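Side-chain contacts in ATP-dependent helicase FUN30 (Saccharomyces cerevisiae S288c, PDB 5GN1), which uses ATP to remodel nucleosomes in DNA repair and heterochromatin organization, and is represented here by the C-terminal part of its ATPase domain: residues F158-H161 with K162-C165; K192-K195 with T196-D200; E219-L222 with S223-Y227; F257-S260 with T261-G265; S345-S348 with D349-D353. All coordinates share one frame; numbering follows the deposited sequence. Where two conformers were deposited one is given.

In the fold
Interactions 1, 2, 3 and 5 are turns of helices, whereas interaction 4 is the end of a strand in the parallel sheet of the RecA-like lobe. Interaction 3 connects three of the others. M220 SD lies 3.5 Å from F158 CE1, joining it to interaction 1; L222 CD2 meets L194 CD1 of interaction 2 at 3.7 Å; and L222 CD1 rests on I258 CG2 of interaction 4, also at 3.7 Å. Y227 extends the join to interaction 2, its OH 3.6 Å from K195 CA. Interaction 5 stands apart, its centre about 36 Å from that of interaction 3. The sequence of interaction 4 is consistent with helicase motif V.

Interaction 1: residues F158-H161 with K162-C165; sequences FELH and KLCC
C165 places its sulfur over one face of the H161 imidazole, one helical turn back. SG lies 3.7 Å from the ring centroid, leaning toward the CE1-NE2 side, and its direction is 30° from the ring normal. H161 reaches this position with CG trans to the backbone N (chi1 170°), which sends the ring along the helix toward the next turn. A second pair, F158 and K162, runs side by side: the aliphatic part of the lysine lies along the phenyl ring, with CG 3.6 Å from F158 CE2. On a different flank L160 CD2 and L163 CD2 make a looser apolar contact at 4.3 Å. The helical bonds that set this spacing include C165 N to H161 O at 3.0 Å.

The second shell fixes the imidazole. Its ND1 bonds to the backbone N of L176, and Y121 packs beside it; M152 of helix 145-153 lies against both leucines. E159 starts away from the next turn, and its OE1 accepts the backbone N-H of T156. Because an amide can only donate its proton, H161 ND1 must be the acceptor, so a neutral imidazole would probably carry its hydrogen on NE2.

Interaction 2: residues K192-K195 with T196-D200; sequences KLLK and TIIVD
L193 and I197 meet on the buried flank of this helix, the leucine CG 4.0 Å from the isoleucine CD1. Next to them I198 extends its CD1 to within 4.2 Å of L194 CB, so that two branched pairs, each four residues apart, cover the same side of the helix. Both isoleucines hold CG1 beside the backbone N (chi1 -68° in I197), a setting that lays the longer branch back along the preceding turn. This flank is packed closely by the sheet: L194 touches I277, I256 and V205, and I197 touches N275 and V205, all on three strands of the central sheet.

The solvent side is held differently. K195 stretches out nearly straight and bends only at its last torsion (chi4 -66°), which brings NZ to the D200 carboxylate. The salt bridge puts K195 NZ 3.1 Å from D200 OD1, with OD2 almost as near, though as a hydrogen bond it is weak. Nearer the backbone, K195 CG and V199 CG2 touch at 3.9 Å.

The backbone changes character here too. K195 O receives two amides, V199 N at 2.9 Å and D200 N at 3.2 Å; the second closes a wider pi-type turn at the C-terminal end of the helix. One apolar flank against parallel strands, one charged flank toward solvent, and a strand (205-209) following shortly after: this is the helix-on-sheet layering of the alpha/beta RecA-like fold, to which the second helicase lobe of SNF2 proteins belongs.

Interaction 3: residues E219-L222 with S223-Y227; sequences EMVL and STLDY
The E219 carbonyl accepts the amide of S223 at 3.2 Å, an ordinary helical bond, while the glutamate carboxylate forms a salt bridge with R231. M220 comes next, and its carbonyl oxygen is gripped twice: T224 N donates to it at 2.9 Å, and a water donates at 2.7 Å. That water also bonds to T224 OG1, the hydroxyl lying beside its own backbone N (chi1 -72°) and thus on the same stretch of helix surface. W181 NE1 is a further partner of this hydroxyl.

V221 makes the apolar pair of the contact. Its CG1 lies alongside L225, 3.9 Å from CD1, the two side chains pointing the same way; I187 adds to the packing round the valine, and K191 and M182 to that round the leucine. L222 supplies the acceptor for the cap. Its carbonyl accepts the amide of Y227 at 3.0 Å with a fairly straight bond (161°), the longer return of a Schellman motif; D226 N to S223 O, at 3.1 Å, is the shorter. D226 makes the reversal possible by adopting a positive phi of 65°. The L222 side chain approaches Y227 at the ring edge, near the plane, L222 CD2 4.4 Å from Y227 CD2. Over the centre of one ring face, 3.9 Å above the plane, sits the carbonyl O of L225.

Capping here has two components, polar and apolar. The reversed backbone supplies a donor to the carbonyl of L222, water serves the partly exposed turn at M220, and the aromatic that follows the reversal folds back beside the leucine.

Interaction 4: residues F257-S260 with T261-G265; sequences FILS and TKAGG
L259 and A263 supply the apolar part of this turn, the leucine CD2 lying 3.8 Å from the alanine methyl. The leucine is buried, with L206 and F208 of the neighbouring strand 205-209 and with I268 and L270 from the following loop packed around it.

The hydrogen bonds of the turn are made by the backbone. A263 N donates to S260 O at 2.8 Å, but from well above the carbonyl plane (56° out of it), as suits the tight 3-10 winding that takes over where the strand ends. The same spacing repeats in the bonds from G264 N to T261 O and from G265 N to K262 O, at 2.8 Å and 2.9 Å.

The third kind of contact is made by K262, whose chain curls back over S260. In the conformer described, NZ, folded by chi4 (-79°), ends 3.4 Å from S260 CB; because S260 has a second conformer, detail at its hydroxyl is doubtful. D233 also neighbours this serine, and T212 touches the lysine.

The sequence STKAGG at the end of an inner parallel strand is consistent with motif V of SNF2-type superfamily 2 helicases, which in relatives takes part in DNA contact and in coupling to the ATP site.

Interaction 5: residues S345-S348 with D349-D353; sequences SKVS and DMLED
The backbone of S345-D353 is regular alpha helix, with bonds such as D349 N to S345 O and L351 N to V347 O, both 2.9 Å. V347 gathers the apolar side chains. Its CG1, trans to the backbone N (chi1 175°), is the branch that touches both partners: L351 CD1 at 4.0 Å and M350 CE at 4.2 Å. All three side chains lean the same way, and the methionine brings its methyl to the valine by bending at its last torsion (chi3 72°) after an extended start. F283 packs against V347, while L322 touches both M350 and L351, so this flank of the helix lies on helix 315-322.

A polar flank occupies a different part of the surface. The D349 carboxylate folds back over the preceding turn, its CG 3.1 Å from S345 O. As a carboxylate it has no proton to offer that carbonyl, and OD1 instead bonds to the hydroxyl of S100. Placed in the first turns of the helix, the negative charge would probably be favoured by the helix dipole. S348 OG makes a weak bond back to E344 O, just before the helix, and E352 OE2 is hydrogen-bonded to H76 ND1.

With one apolar and one polar flank, the helix is packed between other helices near the C-terminal end of the chain. It joins the apolar surface of helix 315-322 to polar groups of helices 60-82 and 100-110, an example of helix-to-helix packing outside the central sheet.

Interaction 1: residues F158-H161 with K162-C165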
loop_
_atom_site.group_PDB
_atom_site.type_symbol
_atom_site.label_atom_id
_atom_site.label_comp_id
_atom_site.label_asym_id
_atom_site.label_seq_id
_atom_site.Cartn_x
_atom_site.Cartn_y
_atom_site.Cartn_z
ATOM N N PHE A 158 -2.518 -9.594 5.856
ATOM C CA PHE A 158 -1.554 -10.119 4.894
ATOM C C PHE A 158 -0.256 -10.536 5.568
ATOM O O PHE A 158 0.385 -11.498 5.129
ATOM C CB PHE A 158 -1.261 -9.123 3.778
ATOM C CG PHE A 158 -0.533 -9.754 2.628
ATOM C CD1 PHE A 158 -1.225 -10.498 1.686
ATOM C CD2 PHE A 158 0.846 -9.683 2.542
ATOM C CE1 PHE A 158 -0.552 -11.120 0.645
ATOM C CE2 PHE A 158 1.524 -10.297 1.495
ATOM C CZ PHE A 158 0.823 -11.018 0.556
ATOM N N GLU A 159 0.171 -9.823 6.614
ATOM C CA GLU A 159 1.353 -10.273 7.343
ATOM C C GLU A 159 1.084 -11.614 8.014
ATOM O O GLU A 159 1.963 -12.485 8.066
ATOM C CB GLU A 159 1.779 -9.231 8.382
ATOM C CG GLU A 159 2.329 -7.954 7.768
ATOM C CD GLU A 159 2.305 -6.759 8.714
ATOM O OE1 GLU A 159 1.698 -6.835 9.815
ATOM O OE2 GLU A 159 2.931 -5.746 8.345
ATOM N N LEU A 160 -0.128 -11.801 8.530
ATOM C CA LEU A 160 -0.426 -13.067 9.191
ATOM C C LEU A 160 -0.491 -14.196 8.176
ATOM O O LEU A 160 -0.033 -15.309 8.450
ATOM C CB LEU A 160 -1.722 -12.952 9.995
ATOM C CG LEU A 160 -1.515 -12.151 11.275
ATOM C CD1 LEU A 160 -2.807 -11.541 11.789
ATOM C CD2 LEU A 160 -0.842 -13.009 12.349
ATOM N N HIS A 161 -1.026 -13.911 6.984
ATOM C CA HIS A 161 -0.946 -14.859 5.883
ATOM C C HIS A 161 0.501 -15.250 5.588
ATOM O O HIS A 161 0.813 -16.438 5.432
ATOM C CB HIS A 161 -1.601 -14.282 4.632
ATOM C CG HIS A 161 -1.348 -15.110 3.413
ATOM N ND1 HIS A 161 -1.879 -16.374 3.256
ATOM C CD2 HIS A 161 -0.573 -14.887 2.324
ATOM C CE1 HIS A 161 -1.472 -16.877 2.105
ATOM N NE2 HIS A 161 -0.674 -15.999 1.523
ATOM N N LYS A 162 1.402 -14.265 5.496
ATOM C CA LYS A 162 2.798 -14.608 5.226
ATOM C C LYS A 162 3.416 -15.381 6.389
ATOM O O LYS A 162 4.228 -16.280 6.165
ATOM C CB LYS A 162 3.616 -13.356 4.910
ATOM C CG LYS A 162 3.201 -12.648 3.616
ATOM C CD LYS A 162 3.263 -13.566 2.385
ATOM C CE LYS A 162 4.693 -13.793 1.916
ATOM N NZ LYS A 162 4.762 -14.603 0.668
ATOM N N LEU A 163 3.028 -15.076 7.630
ATOM C CA LEU A 163 3.500 -15.880 8.757
ATOM C C LEU A 163 3.077 -17.343 8.617
ATOM O O LEU A 163 3.840 -18.257 8.961
ATOM C CB LEU A 163 2.981 -15.306 10.071
ATOM C CG LEU A 163 3.440 -15.999 11.360
ATOM C CD1 LEU A 163 4.928 -15.809 11.583
ATOM C CD2 LEU A 163 2.639 -15.516 12.555
ATOM N N CYS A 164 1.859 -17.583 8.124
ATOM C CA CYS A 164 1.407 -18.954 7.915
ATOM C C CYS A 164 2.134 -19.599 6.742
ATOM O O CYS A 164 2.337 -20.817 6.731
ATOM C CB CYS A 164 -0.113 -18.994 7.692
ATOM S SG CYS A 164 -1.115 -18.291 8.987
ATOM N N CYS A 165 2.548 -18.808 5.752
ATOM C CA CYS A 165 3.293 -19.360 4.629
ATOM C C CYS A 165 4.759 -19.613 4.953
ATOM O O CYS A 165 5.440 -20.277 4.161
ATOM C CB CYS A 165 3.203 -18.442 3.412
ATOM S SG CYS A 165 1.564 -18.359 2.640
#

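Interaction 2: residues K192-K195 with T196-D200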
loop_
_atom_site.group_PDB
_atom_site.type_symbol
_atom_site.label_atom_id
_atom_site.label_comp_id
_atom_site.label_asym_id
_atom_site.label_seq_id
_atom_site.Cartn_x
_atom_site.Cartn_y
_atom_site.Cartn_z
ATOM N N LYS A 192 -7.895 -4.195 -14.882
ATOM C CA LYS A 192 -8.377 -3.662 -16.153
ATOM C C LYS A 192 -7.265 -2.926 -16.896
ATOM O O LYS A 192 -7.014 -3.181 -18.083
ATOM C CB LYS A 192 -9.571 -2.743 -15.896
ATOM C CG LYS A 192 -10.100 -2.049 -17.132
ATOM C CD LYS A 192 -11.359 -1.254 -16.844
ATOM C CE LYS A 192 -11.820 -0.498 -18.090
ATOM N NZ LYS A 192 -13.096 0.225 -17.839
ATOM N N LEU A 193 -6.550 -2.044 -16.197
ATOM C CA LEU A 193 -5.482 -1.290 -16.842
ATOM C C LEU A 193 -4.344 -2.196 -17.309
ATOM O O LEU A 193 -3.801 -2.000 -18.405
ATOM C CB LEU A 193 -4.963 -0.219 -15.892
ATOM C CG LEU A 193 -4.007 0.785 -16.527
ATOM C CD1 LEU A 193 -4.609 1.387 -17.802
ATOM C CD2 LEU A 193 -3.635 1.871 -15.538
ATOM N N LEU A 194 -3.969 -3.197 -16.500
ATOM C CA LEU A 194 -2.890 -4.101 -16.893
ATOM C C LEU A 194 -3.258 -4.909 -18.138
ATOM O O LEU A 194 -2.404 -5.159 -18.999
ATOM C CB LEU A 194 -2.533 -5.033 -15.733
ATOM C CG LEU A 194 -1.827 -4.372 -14.536
ATOM C CD1 LEU A 194 -1.500 -5.412 -13.498
ATOM C CD2 LEU A 194 -0.576 -3.616 -14.965
ATOM N N LYS A 195 -4.519 -5.339 -18.248
ATOM C CA LYS A 195 -4.937 -6.069 -19.440
ATOM C C LYS A 195 -4.792 -5.212 -20.697
ATOM O O LYS A 195 -4.304 -5.686 -21.730
ATOM C CB LYS A 195 -6.374 -6.570 -19.288
ATOM C CG LYS A 195 -6.736 -7.561 -20.395
ATOM C CD LYS A 195 -8.224 -7.746 -20.595
ATOM C CE LYS A 195 -8.511 -8.294 -21.999
ATOM N NZ LYS A 195 -8.166 -7.317 -23.083
ATOM N N THR A 196 -5.196 -3.947 -20.627
ATOM C CA THR A 196 -4.995 -3.047 -21.757
ATOM C C THR A 196 -3.518 -2.935 -22.125
ATOM O O THR A 196 -3.149 -3.087 -23.293
ATOM C CB THR A 196 -5.565 -1.667 -21.432
ATOM O OG1 THR A 196 -6.980 -1.774 -21.229
ATOM C CG2 THR A 196 -5.282 -0.709 -22.569
ATOM N N ILE A 197 -2.657 -2.665 -21.137
ATOM C CA ILE A 197 -1.242 -2.405 -21.410
ATOM C C ILE A 197 -0.558 -3.658 -21.934
ATOM O O ILE A 197 0.203 -3.618 -22.914
ATOM C CB ILE A 197 -0.540 -1.898 -20.131
ATOM C CG1 ILE A 197 -1.042 -0.513 -19.731
ATOM C CG2 ILE A 197 0.991 -1.921 -20.288
ATOM C CD1 ILE A 197 -0.576 -0.109 -18.337
ATOM N N ILE A 198 -0.794 -4.785 -21.277
ATOM C CA ILE A 198 0.014 -5.978 -21.500
ATOM C C ILE A 198 -0.570 -6.854 -22.601
ATOM O O ILE A 198 0.159 -7.331 -23.473
ATOM C CB ILE A 198 0.183 -6.756 -20.179
ATOM C CG1 ILE A 198 0.914 -5.892 -19.148
ATOM C CG2 ILE A 198 0.974 -8.044 -20.406
ATOM C CD1 ILE A 198 0.890 -6.473 -17.748
ATOM N N VAL A 199 -1.884 -7.069 -22.600
ATOM C CA VAL A 199 -2.489 -7.932 -23.608
ATOM C C VAL A 199 -2.797 -7.150 -24.879
ATOM O O VAL A 199 -2.414 -7.561 -25.977
ATOM C CB VAL A 199 -3.748 -8.616 -23.043
ATOM C CG1 VAL A 199 -4.274 -9.665 -24.021
ATOM C CG2 VAL A 199 -3.439 -9.264 -21.706
ATOM N N ASP A 200 -3.464 -5.998 -24.755
ATOM C CA ASP A 200 -3.893 -5.265 -25.946
ATOM C C ASP A 200 -2.761 -4.436 -26.558
ATOM O O ASP A 200 -2.582 -4.433 -27.780
ATOM C CB ASP A 200 -5.090 -4.379 -25.608
ATOM C CG ASP A 200 -6.285 -5.176 -25.113
ATOM O OD1 ASP A 200 -6.329 -6.403 -25.351
ATOM O OD2 ASP A 200 -7.190 -4.576 -24.492
#

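Interaction 3: residues E219-L222 with S223-Y227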
loop_
_atom_site.group_PDB
_atom_site.type_symbol
_atom_site.label_atom_id
_atom_site.label_comp_id
_atom_site.label_asym_id
_atom_site.label_seq_id
_atom_site.Cartn_x
_atom_site.Cartn_y
_atom_site.Cartn_z
ATOM N N GLU A 219 2.473 -8.755 -5.223
ATOM C CA GLU A 219 3.165 -9.938 -5.720
ATOM C C GLU A 219 2.195 -11.110 -5.871
ATOM O O GLU A 219 2.244 -11.845 -6.864
ATOM C CB GLU A 219 4.335 -10.287 -4.799
ATOM C CG GLU A 219 5.476 -9.260 -4.839
ATOM C CD GLU A 219 6.736 -9.788 -4.150
ATOM O OE1 GLU A 219 6.776 -10.994 -3.861
ATOM O OE2 GLU A 219 7.681 -9.017 -3.892
ATOM N N MET A 220 1.265 -11.271 -4.920
ATOM C CA MET A 220 0.280 -12.343 -5.049
ATOM C C MET A 220 -0.750 -12.028 -6.121
ATOM O O MET A 220 -1.171 -12.928 -6.857
ATOM C CB MET A 220 -0.407 -12.605 -3.710
ATOM C CG MET A 220 0.537 -13.100 -2.639
ATOM S SD MET A 220 -0.393 -13.941 -1.341
ATOM C CE MET A 220 -0.932 -15.403 -2.230
ATOM N N VAL A 221 -1.166 -10.760 -6.218
ATOM C CA VAL A 221 -2.084 -10.334 -7.278
ATOM C C VAL A 221 -1.509 -10.666 -8.652
ATOM O O VAL A 221 -2.185 -11.254 -9.508
ATOM C CB VAL A 221 -2.385 -8.826 -7.145
ATOM C CG1 VAL A 221 -3.162 -8.295 -8.364
ATOM C CG2 VAL A 221 -3.148 -8.519 -5.854
ATOM N N LEU A 222 -0.249 -10.280 -8.893
ATOM C CA LEU A 222 0.314 -10.460 -10.230
ATOM C C LEU A 222 0.478 -11.939 -10.563
ATOM O O LEU A 222 0.256 -12.343 -11.713
ATOM C CB LEU A 222 1.641 -9.694 -10.357
ATOM C CG LEU A 222 1.491 -8.165 -10.197
ATOM C CD1 LEU A 222 2.813 -7.403 -10.351
ATOM C CD2 LEU A 222 0.441 -7.609 -11.167
ATOM N N SER A 223 0.811 -12.765 -9.561
ATOM C CA SER A 223 0.899 -14.206 -9.765
ATOM C C SER A 223 -0.460 -14.797 -10.110
ATOM O O SER A 223 -0.570 -15.630 -11.019
ATOM C CB SER A 223 1.474 -14.876 -8.515
ATOM O OG SER A 223 1.496 -16.291 -8.651
ATOM N N THR A 224 -1.510 -14.379 -9.393
ATOM C CA THR A 224 -2.856 -14.812 -9.746
ATOM C C THR A 224 -3.197 -14.424 -11.178
ATOM O O THR A 224 -3.849 -15.189 -11.892
ATOM C CB THR A 224 -3.880 -14.218 -8.771
ATOM O OG1 THR A 224 -3.762 -14.863 -7.500
ATOM C CG2 THR A 224 -5.320 -14.384 -9.289
ATOM N N LEU A 225 -2.753 -13.243 -11.623
ATOM C CA LEU A 225 -3.094 -12.750 -12.954
ATOM C C LEU A 225 -2.161 -13.296 -14.029
ATOM O O LEU A 225 -2.325 -12.952 -15.206
ATOM C CB LEU A 225 -3.071 -11.211 -12.978
ATOM C CG LEU A 225 -4.158 -10.448 -12.194
ATOM C CD1 LEU A 225 -3.854 -8.946 -12.149
ATOM C CD2 LEU A 225 -5.572 -10.688 -12.775
ATOM N N ASP A 226 -1.185 -14.112 -13.631
ATOM C CA ASP A 226 -0.256 -14.780 -14.537
ATOM C C ASP A 226 0.638 -13.787 -15.283
ATOM O O ASP A 226 1.037 -14.034 -16.424
ATOM C CB ASP A 226 -1.009 -15.682 -15.526
ATOM C CG ASP A 226 -0.116 -16.742 -16.146
ATOM O OD1 ASP A 226 0.849 -17.173 -15.471
ATOM O OD2 ASP A 226 -0.377 -17.133 -17.308
ATOM N N TYR A 227 0.976 -12.666 -14.647
ATOM C CA TYR A 227 1.942 -11.713 -15.190
ATOM C C TYR A 227 3.265 -11.867 -14.453
ATOM O O TYR A 227 3.315 -11.689 -13.230
ATOM C CB TYR A 227 1.451 -10.273 -15.042
ATOM C CG TYR A 227 0.177 -9.897 -15.774
ATOM C CD1 TYR A 227 -0.044 -10.264 -17.093
ATOM C CD2 TYR A 227 -0.793 -9.132 -15.140
ATOM C CE1 TYR A 227 -1.224 -9.889 -17.756
ATOM C CE2 TYR A 227 -1.948 -8.751 -15.786
ATOM C CZ TYR A 227 -2.168 -9.135 -17.089
ATOM O OH TYR A 227 -3.350 -8.741 -17.694
HETATM O O HOH W 1 -0.955 -15.461 -5.917
#

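Interaction 4: residues F257-S260 with T261-G265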
loop_
_atom_site.group_PDB
_atom_site.type_symbol
_atom_site.label_atom_id
_atom_site.label_comp_id
_atom_site.label_asym_id
_atom_site.label_seq_id
_atom_site.Cartn_x
_atom_site.Cartn_y
_atom_site.Cartn_z
ATOM N N PHE A 257 7.424 -4.221 -13.704
ATOM C CA PHE A 257 8.403 -3.909 -12.667
ATOM C C PHE A 257 7.655 -3.171 -11.561
ATOM O O PHE A 257 7.056 -2.123 -11.820
ATOM C CB PHE A 257 9.525 -3.031 -13.226
ATOM C CG PHE A 257 10.883 -3.309 -12.640
ATOM C CD1 PHE A 257 11.034 -3.595 -11.302
ATOM C CD2 PHE A 257 12.015 -3.298 -13.446
ATOM C CE1 PHE A 257 12.305 -3.850 -10.770
ATOM C CE2 PHE A 257 13.274 -3.549 -12.917
ATOM C CZ PHE A 257 13.411 -3.828 -11.578
ATOM N N ILE A 258 7.663 -3.714 -10.340
ATOM C CA ILE A 258 7.037 -3.039 -9.209
ATOM C C ILE A 258 8.134 -2.436 -8.338
ATOM O O ILE A 258 9.167 -3.073 -8.087
ATOM C CB ILE A 258 6.104 -3.976 -8.408
ATOM C CG1 ILE A 258 6.886 -5.031 -7.616
ATOM C CG2 ILE A 258 5.054 -4.631 -9.324
ATOM C CD1 ILE A 258 5.972 -5.927 -6.777
ATOM N N LEU A 259 7.934 -1.180 -7.920
ATOM C CA LEU A 259 8.968 -0.405 -7.241
ATOM C C LEU A 259 8.353 0.445 -6.146
ATOM O O LEU A 259 7.172 0.804 -6.208
ATOM C CB LEU A 259 9.719 0.563 -8.181
ATOM C CG LEU A 259 10.360 0.026 -9.460
ATOM C CD1 LEU A 259 9.477 0.340 -10.639
ATOM C CD2 LEU A 259 11.750 0.660 -9.648
ATOM N N SER A 260 9.167 0.781 -5.146
ATOM C CA SER A 260 8.771 1.837 -4.224
ATOM C C SER A 260 8.926 3.186 -4.917
ATOM O O SER A 260 9.817 3.384 -5.746
ATOM C CB SER A 260 9.604 1.803 -2.940
ATOM O OG SER A 260 10.989 1.825 -3.223
ATOM N N THR A 261 8.026 4.112 -4.587
ATOM C CA THR A 261 8.087 5.447 -5.171
ATOM C C THR A 261 9.437 6.106 -4.910
ATOM O O THR A 261 9.943 6.835 -5.767
ATOM C CB THR A 261 6.931 6.277 -4.631
ATOM O OG1 THR A 261 5.713 5.634 -5.012
ATOM C CG2 THR A 261 6.942 7.685 -5.189
ATOM N N LYS A 262 10.058 5.805 -3.767
ATOM C CA LYS A 262 11.393 6.316 -3.462
ATOM C C LYS A 262 12.447 5.810 -4.448
ATOM O O LYS A 262 13.483 6.464 -4.615
ATOM C CB LYS A 262 11.777 5.958 -2.013
ATOM C CG LYS A 262 11.817 4.452 -1.684
ATOM C CD LYS A 262 11.875 4.157 -0.159
ATOM C CE LYS A 262 12.145 2.657 0.188
ATOM N NZ LYS A 262 11.025 1.624 0.128
ATOM N N ALA A 263 12.205 4.683 -5.135
ATOM C CA ALA A 263 13.133 4.298 -6.198
ATOM C C ALA A 263 13.166 5.331 -7.313
ATOM O O ALA A 263 14.150 5.389 -8.061
ATOM C CB ALA A 263 12.790 2.913 -6.770
ATOM N N GLY A 264 12.125 6.162 -7.430
ATOM C CA GLY A 264 12.197 7.299 -8.325
ATOM C C GLY A 264 13.432 8.146 -8.105
ATOM O O GLY A 264 13.895 8.828 -9.024
ATOM N N GLY A 265 13.999 8.101 -6.897
ATOM C CA GLY A 265 15.200 8.844 -6.572
ATOM C C GLY A 265 16.521 8.126 -6.740
ATOM O O GLY A 265 17.566 8.713 -6.443
#

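Interaction 5: residues S345-S348 with D349-D353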
loop_
_atom_site.group_PDB
_atom_site.type_symbol
_atom_site.label_atom_id
_atom_site.label_comp_id
_atom_site.label_asym_id
_atom_site.label_seq_id
_atom_site.Cartn_x
_atom_site.Cartn_y
_atom_site.Cartn_z
ATOM N N SER A 345 2.712 16.570 11.200
ATOM C CA SER A 345 1.617 16.881 12.068
ATOM C C SER A 345 0.661 17.959 11.607
ATOM O O SER A 345 -0.512 17.809 11.783
ATOM C CB SER A 345 2.137 17.161 13.477
ATOM O OG SER A 345 2.792 18.376 13.540
ATOM N N LYS A 346 1.172 19.024 11.031
ATOM C CA LYS A 346 0.322 20.056 10.548
ATOM C C LYS A 346 -0.546 19.578 9.394
ATOM O O LYS A 346 -1.705 19.868 9.352
ATOM C CB LYS A 346 1.112 21.321 10.254
ATOM C CG LYS A 346 1.335 22.121 11.530
ATOM C CD LYS A 346 2.471 23.122 11.475
ATOM C CE LYS A 346 3.110 23.317 12.862
ATOM N NZ LYS A 346 4.140 22.299 13.237
ATOM N N VAL A 347 0.036 18.829 8.482
ATOM C CA VAL A 347 -0.698 18.298 7.362
ATOM C C VAL A 347 -1.751 17.300 7.803
ATOM O O VAL A 347 -2.845 17.316 7.328
ATOM C CB VAL A 347 0.238 17.659 6.330
ATOM C CG1 VAL A 347 -0.539 17.002 5.238
ATOM C CG2 VAL A 347 1.151 18.689 5.740
ATOM N N SER A 348 -1.377 16.443 8.734
ATOM C CA SER A 348 -2.304 15.460 9.227
ATOM C C SER A 348 -3.473 16.169 9.926
ATOM O O SER A 348 -4.628 15.772 9.764
ATOM C CB SER A 348 -1.621 14.519 10.196
ATOM O OG SER A 348 -0.766 13.684 9.507
ATOM N N ASP A 349 -3.174 17.208 10.701
ATOM C CA ASP A 349 -4.221 17.982 11.366
ATOM C C ASP A 349 -5.168 18.598 10.339
ATOM O O ASP A 349 -6.391 18.536 10.495
ATOM C CB ASP A 349 -3.607 19.077 12.253
ATOM C CG ASP A 349 -2.998 18.533 13.566
ATOM O OD1 ASP A 349 -3.259 17.372 13.946
ATOM O OD2 ASP A 349 -2.275 19.300 14.242
ATOM N N MET A 350 -4.616 19.184 9.273
ATOM C CA MET A 350 -5.448 19.801 8.242
ATOM C C MET A 350 -6.325 18.774 7.522
ATOM O O MET A 350 -7.508 19.030 7.251
ATOM C CB MET A 350 -4.569 20.538 7.243
ATOM C CG MET A 350 -5.312 20.938 5.985
ATOM S SD MET A 350 -4.220 20.982 4.564
ATOM C CE MET A 350 -3.915 19.243 4.288
ATOM N N LEU A 351 -5.763 17.611 7.183
ATOM C CA LEU A 351 -6.566 16.580 6.533
ATOM C C LEU A 351 -7.666 16.075 7.453
ATOM O O LEU A 351 -8.802 15.855 7.012
ATOM C CB LEU A 351 -5.668 15.433 6.058
ATOM C CG LEU A 351 -4.934 15.782 4.760
ATOM C CD1 LEU A 351 -3.789 14.816 4.452
ATOM C CD2 LEU A 351 -5.943 15.812 3.600
ATOM N N GLU A 352 -7.357 15.896 8.743
ATOM C CA GLU A 352 -8.389 15.449 9.675
ATOM C C GLU A 352 -9.506 16.487 9.801
ATOM O O GLU A 352 -10.687 16.129 9.897
ATOM C CB GLU A 352 -7.779 15.140 11.045
ATOM C CG GLU A 352 -8.771 14.433 11.951
ATOM C CD GLU A 352 -8.313 14.314 13.388
ATOM O OE1 GLU A 352 -7.468 15.114 13.831
ATOM O OE2 GLU A 352 -8.817 13.407 14.069
ATOM N N ASP A 353 -9.152 17.743 9.798
ATOM C CA ASP A 353 -10.152 18.772 9.897
ATOM C C ASP A 353 -11.079 18.745 8.665
ATOM O O ASP A 353 -12.261 18.751 8.814
ATOM C CB ASP A 353 -9.531 20.146 10.019
ATOM C CG ASP A 353 -8.778 20.355 11.320
ATOM O OD1 ASP A 353 -8.911 19.567 12.221
ATOM O OD2 ASP A 353 -8.040 21.305 11.411
#